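Side-chain contacts in DNA mimic protein DMP12 (Neisseria meningitidis MC58, PDB 3W1O), which mimics DNA, binding the dimeric histone-like protein HU and partly keeping it from DNA, more likely as a regulator than as a competitive inhibitor: residues 20-23 with 24-28; 74-77 with 78-81; 39-42 with 43-46; 105-108 with 109-113. One frame throughout, in Å; residues are numbered along the deposited sequence.

How the contacts relate
Contacts 2 and 3 do the same job at the two outermost strands of the antiparallel sheet: each takes the chain from a strand into a helix through an N-cap, Asp76 in one and Thr41 in the other. Contact 1 is the opening turn of helix 21-30 and contact 4 the closing turn of helix 96-111, where a Schellman motif ends the helix. Contacts 1 and 3 lie at the surface, whereas contacts 2 and 4 are partly buried and pack together through Ile80 and Ile109. Contact 1 also reaches contact 2, where Tyr21 meets Leu74. Contact 1 is mostly apolar and sulfur-aromatic in its side chains; polar capping prevails in contacts 2 and 3, amide-over-ring packing in contact 4.

Contact 1 (20-23 with 24-28); sequences EYTE and MIDWA
Tyr21 meets Ile25 one helical turn on, with the two side chains set at a slant to each other. Ring atom CE2 of Tyr21 comes within 3.6 Å of Ile25 CG1, and Ile25 CD1 continues along the ring to the phenol end. With CG trans to the main-chain nitrogen (chi1 -171°), the Tyr21 ring is carried forward to the next turn although its CB starts off away from it. Met24 adds a Met-aromatic contact: its SD sits 5.4 Å from the centroid of the Tyr21 ring, about 50° off the normal. On the outward flank Thr22 and Asp26 run side by side, Thr22 CG2 lying 3.9 Å from Asp26 OD2.

Behind these side chains the first turn of helix is knitted by backbone bonds, beginning with Met24 N to Glu20 O at 2.9 Å, Glu20 being the N-cap. Ile25 N to Tyr21 O follows, so the residues whose side chains pack are also joined through the main chain.

The phenol OH of Tyr21 is hydrogen-bonded to Asp72 on strand 72-75. Tyr21, Met24 and Ile25 all rest on Ile116 of strand 115-118, while Ile25 and Ala28 reach Phe10 of strand 7-10, laying helix 21-30 against the sheet.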
# COMPACT_ATOMS: atom_id res chain seq x y z
N GLU A 20 -16.54 -4.02 8.47
CA GLU A 20 -16.46 -5.41 8.03
C GLU A 20 -15.37 -5.51 6.96
O GLU A 20 -15.34 -4.70 6.01
CB GLU A 20 -17.81 -5.95 7.55
CG GLU A 20 -17.76 -7.47 7.56
CD GLU A 20 -19.01 -8.13 7.09
OE1 GLU A 20 -20.09 -7.53 7.27
OE2 GLU A 20 -18.92 -9.26 6.56
N TYR A 21 -14.44 -6.45 7.17
CA TYR A 21 -13.23 -6.49 6.34
C TYR A 21 -13.56 -6.70 4.87
O TYR A 21 -13.03 -5.98 4.01
CB TYR A 21 -12.24 -7.57 6.82
CG TYR A 21 -10.92 -7.49 6.14
CD1 TYR A 21 -9.93 -6.63 6.60
CD2 TYR A 21 -10.65 -8.26 5.00
CE1 TYR A 21 -8.72 -6.52 5.97
CE2 TYR A 21 -9.45 -8.16 4.37
CZ TYR A 21 -8.48 -7.28 4.86
OH TYR A 21 -7.26 -7.18 4.23
N THR A 22 -14.44 -7.66 4.57
CA THR A 22 -14.80 -7.96 3.17
C THR A 22 -15.38 -6.72 2.51
O THR A 22 -15.05 -6.39 1.34
CB THR A 22 -15.77 -9.13 3.07
OG1 THR A 22 -15.09 -10.32 3.50
CG2 THR A 22 -16.20 -9.34 1.62
N GLU A 23 -16.22 -6.03 3.27
CA GLU A 23 -16.81 -4.77 2.84
C GLU A 23 -15.78 -3.65 2.61
O GLU A 23 -16.01 -2.81 1.73
CB GLU A 23 -17.85 -4.29 3.84
CG GLU A 23 -19.14 -5.05 3.77
CD GLU A 23 -20.18 -4.50 4.75
OE1 GLU A 23 -20.74 -5.29 5.53
OE2 GLU A 23 -20.43 -3.27 4.73
N MET A 24 -14.68 -3.61 3.39
CA MET A 24 -13.61 -2.61 3.16
C MET A 24 -12.92 -2.92 1.84
O MET A 24 -12.58 -2.02 1.07
CB MET A 24 -12.50 -2.64 4.24
CG MET A 24 -12.93 -2.21 5.59
SD MET A 24 -11.65 -2.50 6.87
CE MET A 24 -10.50 -1.12 6.55
N ILE A 25 -12.68 -4.20 1.59
CA ILE A 25 -12.02 -4.60 0.31
C ILE A 25 -12.93 -4.25 -0.87
O ILE A 25 -12.47 -3.71 -1.88
CB ILE A 25 -11.72 -6.12 0.26
CG1 ILE A 25 -10.81 -6.53 1.42
CG2 ILE A 25 -11.06 -6.52 -1.09
CD1 ILE A 25 -9.42 -5.83 1.40
N ASP A 26 -14.22 -4.55 -0.72
CA ASP A 26 -15.20 -4.19 -1.74
C ASP A 26 -15.18 -2.69 -1.98
O ASP A 26 -15.14 -2.26 -3.11
CB ASP A 26 -16.60 -4.62 -1.34
CG ASP A 26 -16.78 -6.14 -1.29
OD1 ASP A 26 -15.97 -6.91 -1.89
OD2 ASP A 26 -17.77 -6.54 -0.63
N TRP A 27 -15.15 -1.89 -0.91
CA TRP A 27 -15.06 -0.44 -1.01
C TRP A 27 -13.83 -0.05 -1.83
O TRP A 27 -13.95 0.79 -2.74
CB TRP A 27 -15.01 0.23 0.37
CG TRP A 27 -14.92 1.71 0.30
CD1 TRP A 27 -15.96 2.59 0.31
CD2 TRP A 27 -13.71 2.50 0.23
NE1 TRP A 27 -15.48 3.87 0.26
CE2 TRP A 27 -14.11 3.85 0.20
CE3 TRP A 27 -12.33 2.18 0.20
CZ2 TRP A 27 -13.18 4.93 0.12
CZ3 TRP A 27 -11.40 3.24 0.14
CH2 TRP A 27 -11.82 4.59 0.08
N ALA A 28 -12.67 -0.66 -1.56
CA ALA A 28 -11.43 -0.25 -2.25
C ALA A 28 -11.57 -0.51 -3.76
O ALA A 28 -11.25 0.37 -4.56
CB ALA A 28 -10.26 -1.00 -1.66

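Contact 2 (74-77 with 78-81); sequences LIDK and ESIL
Between Asp76 and Ile80 the backbone turns from strand 72-75 into helix 77-88, Asp76 O receiving Ile80 N at 2.8 Å nearly head-on and Lys77 O receiving Leu81 N in the next step. Asp76 is the N-cap. Its carboxylate branch OD1 takes two hydrogen bonds from the same residue, one from Ser79 OG at 2.9 Å and one from Ser79 N at 3.1 Å. The hydroxyl approaches almost in line with the C-O bond of OD1, whereas the amide comes from above the carboxylate plane, 51° out of it. The carboxylate gets there because Asp76 CG is tucked between its own backbone N and carbonyl carbon (chi1 68°), which turns the group back over the start of the helix.

The other branch, OD2, faces Glu78. The two side chains lie alongside each other and point the same way, with their carboxylate planes 43° apart and Asp76 OD2 4.5 Å from Glu78 OE1. A water donates to Glu78 OE1 at 2.7 Å. On the inward side Ile75 CG2 presses on Ile80 CG1 at 3.5 Å; both residues are buried and also touch Val115 of strand 115-118. Lys77 and Leu81 run in parallel further out, Lys77 CG being 4.0 Å from Leu81 CD1, and both touch Ile109 of helix 96-111.

A negative group held at the N-terminus of a helix should sit well in the field of its dipole, and the double grip on OD1 would probably favour the charged form of Asp76. The nearby like charge of Glu78 probably works in the opposite sense.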
# COMPACT_ATOMS: atom_id res chain seq x y z
N LEU A 74 -2.02 -6.04 7.00
CA LEU A 74 -2.54 -4.81 7.62
C LEU A 74 -1.38 -4.16 8.27
O LEU A 74 -0.70 -4.84 9.02
CB LEU A 74 -3.45 -5.15 8.78
CG LEU A 74 -4.63 -6.00 8.66
CD1 LEU A 74 -5.43 -5.75 9.96
CD2 LEU A 74 -5.41 -5.65 7.44
N ILE A 75 -1.18 -2.85 8.04
CA ILE A 75 0.07 -2.14 8.39
C ILE A 75 -0.39 -1.11 9.43
O ILE A 75 -1.33 -0.36 9.17
CB ILE A 75 0.70 -1.44 7.13
CG1 ILE A 75 1.12 -2.48 6.06
CG2 ILE A 75 1.97 -0.72 7.46
CD1 ILE A 75 0.02 -3.10 5.28
N ASP A 76 0.22 -1.13 10.62
CA ASP A 76 -0.13 -0.22 11.69
C ASP A 76 0.71 1.06 11.60
O ASP A 76 1.73 1.08 10.90
CB ASP A 76 0.13 -0.91 13.07
CG ASP A 76 1.65 -1.18 13.40
OD1 ASP A 76 2.54 -1.30 12.52
OD2 ASP A 76 1.96 -1.30 14.62
N LYS A 77 0.34 2.09 12.36
CA LYS A 77 1.05 3.38 12.30
C LYS A 77 2.58 3.26 12.38
O LYS A 77 3.28 3.85 11.59
CB LYS A 77 0.56 4.35 13.39
CG LYS A 77 1.22 5.71 13.32
CD LYS A 77 0.84 6.58 14.49
CE LYS A 77 1.28 8.01 14.24
NZ LYS A 77 0.61 9.01 15.16
N GLU A 78 3.09 2.50 13.34
CA GLU A 78 4.54 2.33 13.45
C GLU A 78 5.16 1.87 12.13
O GLU A 78 6.16 2.42 11.67
CB GLU A 78 4.91 1.28 14.52
CG GLU A 78 6.41 1.29 14.86
CD GLU A 78 6.82 0.21 15.87
OE1 GLU A 78 5.94 -0.38 16.53
OE2 GLU A 78 8.04 -0.05 15.99
N SER A 79 4.58 0.82 11.55
CA SER A 79 5.09 0.26 10.32
C SER A 79 4.83 1.21 9.13
O SER A 79 5.67 1.30 8.22
CB SER A 79 4.46 -1.10 10.06
OG SER A 79 4.93 -2.06 11.02
N ILE A 80 3.70 1.90 9.15
CA ILE A 80 3.37 2.89 8.09
C ILE A 80 4.48 3.94 7.99
O ILE A 80 4.98 4.25 6.90
CB ILE A 80 1.99 3.56 8.29
CG1 ILE A 80 0.85 2.55 8.05
CG2 ILE A 80 1.76 4.76 7.31
CD1 ILE A 80 -0.51 3.01 8.61
N LEU A 81 4.87 4.48 9.15
CA LEU A 81 5.91 5.49 9.19
C LEU A 81 7.22 4.92 8.75
O LEU A 81 7.95 5.56 8.02
CB LEU A 81 6.05 6.07 10.60
CG LEU A 81 4.91 7.01 10.97
CD1 LEU A 81 4.86 7.24 12.49
CD2 LEU A 81 5.06 8.33 10.20
O HOH W 1 3.23 -0.68 16.58

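Contact 3 (39-42 with 43-46); sequences EITE and NQII
Thr41 and Gln44 form a capping box at the start of helix 42-51, each side chain accepting from the backbone N-H of the other residue. Thr41, the N-cap, offers OG1 to Gln44 N at 3.2 Å, a nearly straight bond of 164°. In return Gln44 OE1 takes Thr41 N at 2.8 Å, on a lone pair in the plane of the amide carbonyl. For the first of these bonds OG1 must face the helix, and it does so from the niche between the main-chain N and carbonyl carbon of Thr41 (chi1 63°). The Gln44 chain stays extended past CG and slants across the Thr41 side chain, its CG passing 3.3 Å from Thr41 OG1. A weak bond from Thr41 OG1 to Gln44 OE1 adds to the box.

The box joins the helix to strand 37-40, one of the two outermost strands of the sheet, whose Ile40 is paired through the backbone with Leu7 of strand 7-10. At the strand end, two waters tie Gln44 to the main chain: both donate to Glu39 O, and one of them also donates to Gln44 OE1 at 2.8 Å, while the other weakly accepts a hydrogen bond from Gln44 NE2. OE1 thus collects Thr41 N and a water as firm donors, which should hold the amide in this rotation.

Beneath this polar layer Ile40 CG2 meets Gln44 CB at 3.6 Å and Ile45 CG1 at 3.9 Å; the Ile40 side chain crosses both at about a right angle. Ile40 and Gln44 both touch Leu97 of helix 96-111, and Ile45 packs on Leu7, Pro68 and Phe119.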
# COMPACT_ATOMS: atom_id res chain seq x y z
N GLU A 39 -3.85 1.01 -7.01
CA GLU A 39 -4.06 -0.22 -7.74
C GLU A 39 -2.76 -0.53 -8.46
O GLU A 39 -2.20 0.34 -9.12
CB GLU A 39 -5.17 0.04 -8.78
CG GLU A 39 -5.47 -1.12 -9.67
CD GLU A 39 -6.49 -0.74 -10.73
OE1 GLU A 39 -6.42 0.39 -11.28
OE2 GLU A 39 -7.34 -1.60 -10.99
N ILE A 40 -2.28 -1.77 -8.36
CA ILE A 40 -0.96 -2.11 -8.86
C ILE A 40 -1.10 -3.28 -9.80
O ILE A 40 -1.54 -4.34 -9.38
CB ILE A 40 0.01 -2.45 -7.74
CG1 ILE A 40 0.02 -1.31 -6.73
CG2 ILE A 40 1.46 -2.65 -8.30
CD1 ILE A 40 1.00 -1.50 -5.53
N THR A 41 -0.66 -3.13 -11.05
CA THR A 41 -0.90 -4.19 -12.00
C THR A 41 0.20 -5.24 -11.94
O THR A 41 1.26 -5.01 -11.37
CB THR A 41 -0.91 -3.61 -13.42
OG1 THR A 41 0.38 -3.07 -13.69
CG2 THR A 41 -1.95 -2.50 -13.50
N GLU A 42 -0.04 -6.40 -12.55
CA GLU A 42 1.04 -7.38 -12.72
C GLU A 42 2.34 -6.77 -13.27
O GLU A 42 3.44 -7.10 -12.80
CB GLU A 42 0.58 -8.53 -13.64
CG GLU A 42 -0.56 -9.34 -13.08
CD GLU A 42 -1.21 -10.27 -14.12
OE1 GLU A 42 -0.70 -10.37 -15.26
OE2 GLU A 42 -2.24 -10.91 -13.77
N ASN A 43 2.23 -5.93 -14.29
CA ASN A 43 3.45 -5.42 -14.92
C ASN A 43 4.19 -4.48 -13.97
O ASN A 43 5.40 -4.44 -13.96
CB ASN A 43 3.17 -4.75 -16.28
CG ASN A 43 2.82 -5.79 -17.34
OD1 ASN A 43 3.19 -6.97 -17.22
ND2 ASN A 43 2.09 -5.38 -18.36
N GLN A 44 3.44 -3.71 -13.18
CA GLN A 44 4.07 -2.90 -12.13
C GLN A 44 4.69 -3.78 -11.07
O GLN A 44 5.73 -3.44 -10.54
CB GLN A 44 3.03 -2.03 -11.44
CG GLN A 44 2.58 -0.91 -12.39
CD GLN A 44 1.49 -0.10 -11.78
OE1 GLN A 44 0.43 -0.62 -11.46
NE2 GLN A 44 1.75 1.19 -11.59
N ILE A 45 4.01 -4.85 -10.69
CA ILE A 45 4.56 -5.75 -9.65
C ILE A 45 5.91 -6.25 -10.13
O ILE A 45 6.90 -6.26 -9.40
CB ILE A 45 3.59 -6.91 -9.38
CG1 ILE A 45 2.37 -6.38 -8.66
CG2 ILE A 45 4.25 -8.05 -8.59
CD1 ILE A 45 1.21 -7.39 -8.46
N ILE A 46 5.97 -6.67 -11.38
CA ILE A 46 7.22 -7.27 -11.88
C ILE A 46 8.29 -6.21 -12.04
O ILE A 46 9.43 -6.38 -11.60
CB ILE A 46 6.97 -8.02 -13.23
CG1 ILE A 46 6.04 -9.21 -12.98
CG2 ILE A 46 8.35 -8.38 -13.91
CD1 ILE A 46 5.46 -9.86 -14.26
O HOH W 2 -0.74 2.55 -9.72
O HOH W 3 -1.83 0.98 -11.94

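Contact 4 (105-108 with 109-113); sequences LEYA and IKNEK
Asn111 brings the ND2 end of its side-chain amide over the ring of Tyr107, one turn back along the helix. Nitrogen ND2 hovers 3.3 Å above the ring plane, over the centre of one face, with Tyr107 CE2 its nearest ring atom at 3.4 Å. The amide does not lie flat on the ring, since the two planes are 40° apart. With CG opposite the main-chain nitrogen (chi1 -172°), the Tyr107 ring leans forward over the following turn, where the amide meets it.

The same ND2 also donates to Tyr107 O at 3.2 Å, a bent bond of 142°, and Asn111 N reaches that oxygen at 2.8 Å. One carbonyl therefore takes both donors of Asn111, and the amide is held in place over the ring. The phenol OH is hydrogen-bonded to Asp14 N, and a bound magnesium ion lies about 4 Å from the Asn111 side chain.

Beyond Asn111 the chain turns off at Glu112, which has positive phi. Lys113 N comes back to Ala108 O at 2.9 Å in the carbonyl plane, on a lone pair, while a water bridges Ala108 O and Lys113 O. With the weak bond from Glu112 N to Ile109 O, this is the Schellman motif that closes helix 96-111 ahead of strand 115-118.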
# COMPACT_ATOMS: atom_id res chain seq x y z
N LEU A 105 0.21 6.21 2.54
CA LEU A 105 0.82 6.16 3.88
C LEU A 105 0.64 7.50 4.64
O LEU A 105 0.17 7.53 5.78
CB LEU A 105 2.30 5.75 3.78
CG LEU A 105 2.57 4.40 3.08
CD1 LEU A 105 4.08 4.15 3.04
CD2 LEU A 105 1.80 3.23 3.74
N GLU A 106 0.95 8.60 3.98
CA GLU A 106 0.74 9.92 4.61
C GLU A 106 -0.70 10.16 5.00
O GLU A 106 -0.98 10.69 6.11
CB GLU A 106 1.23 11.04 3.66
CG GLU A 106 2.72 11.00 3.49
CD GLU A 106 3.28 12.08 2.59
OE1 GLU A 106 2.48 12.73 1.90
OE2 GLU A 106 4.52 12.26 2.57
N TYR A 107 -1.63 9.78 4.13
CA TYR A 107 -3.02 10.01 4.39
C TYR A 107 -3.42 9.20 5.63
O TYR A 107 -4.25 9.65 6.46
CB TYR A 107 -3.86 9.55 3.21
CG TYR A 107 -5.31 9.90 3.27
CD1 TYR A 107 -5.84 10.95 2.54
CD2 TYR A 107 -6.20 9.14 4.05
CE1 TYR A 107 -7.22 11.27 2.56
CE2 TYR A 107 -7.56 9.48 4.11
CZ TYR A 107 -8.06 10.51 3.36
OH TYR A 107 -9.39 10.78 3.45
N ALA A 108 -2.92 7.99 5.72
CA ALA A 108 -3.32 7.07 6.80
C ALA A 108 -2.76 7.61 8.10
O ALA A 108 -3.40 7.49 9.13
CB ALA A 108 -2.78 5.67 6.55
N ILE A 109 -1.54 8.14 8.03
CA ILE A 109 -0.97 8.79 9.23
C ILE A 109 -1.84 9.95 9.62
O ILE A 109 -2.28 10.04 10.78
CB ILE A 109 0.47 9.26 9.04
CG1 ILE A 109 1.43 8.09 8.90
CG2 ILE A 109 0.91 10.13 10.24
CD1 ILE A 109 1.30 7.08 10.03
N LYS A 110 -2.13 10.83 8.66
CA LYS A 110 -2.91 12.02 8.97
C LYS A 110 -4.32 11.74 9.44
O LYS A 110 -4.88 12.49 10.26
CB LYS A 110 -2.99 12.96 7.76
CG LYS A 110 -3.76 14.30 8.03
CD LYS A 110 -3.32 14.95 9.38
CE LYS A 110 -3.82 16.41 9.53
NZ LYS A 110 -5.23 16.50 10.05
N ASN A 111 -4.93 10.68 8.94
CA ASN A 111 -6.32 10.43 9.24
C ASN A 111 -6.56 9.19 10.12
O ASN A 111 -7.69 8.74 10.21
CB ASN A 111 -7.13 10.36 7.93
CG ASN A 111 -7.21 11.71 7.25
OD1 ASN A 111 -7.93 12.60 7.72
ND2 ASN A 111 -6.44 11.90 6.18
N GLU A 112 -5.49 8.69 10.70
CA GLU A 112 -5.47 7.60 11.68
C GLU A 112 -6.16 6.35 11.14
O GLU A 112 -7.15 5.88 11.70
CB GLU A 112 -6.12 8.10 12.99
CG GLU A 112 -5.25 9.18 13.67
CD GLU A 112 -6.10 10.33 14.22
OE1 GLU A 112 -7.12 10.71 13.59
OE2 GLU A 112 -5.74 10.87 15.29
N LYS A 113 -5.66 5.86 10.01
CA LYS A 113 -6.30 4.71 9.33
C LYS A 113 -5.27 3.57 9.30
O LYS A 113 -4.05 3.77 9.27
CB LYS A 113 -6.70 5.08 7.87
CG LYS A 113 -7.67 6.28 7.67
CD LYS A 113 -9.07 6.00 8.24
CE LYS A 113 -10.07 7.06 7.85
NZ LYS A 113 -11.49 6.54 7.89
O HOH W 4 -2.36 5.17 11.00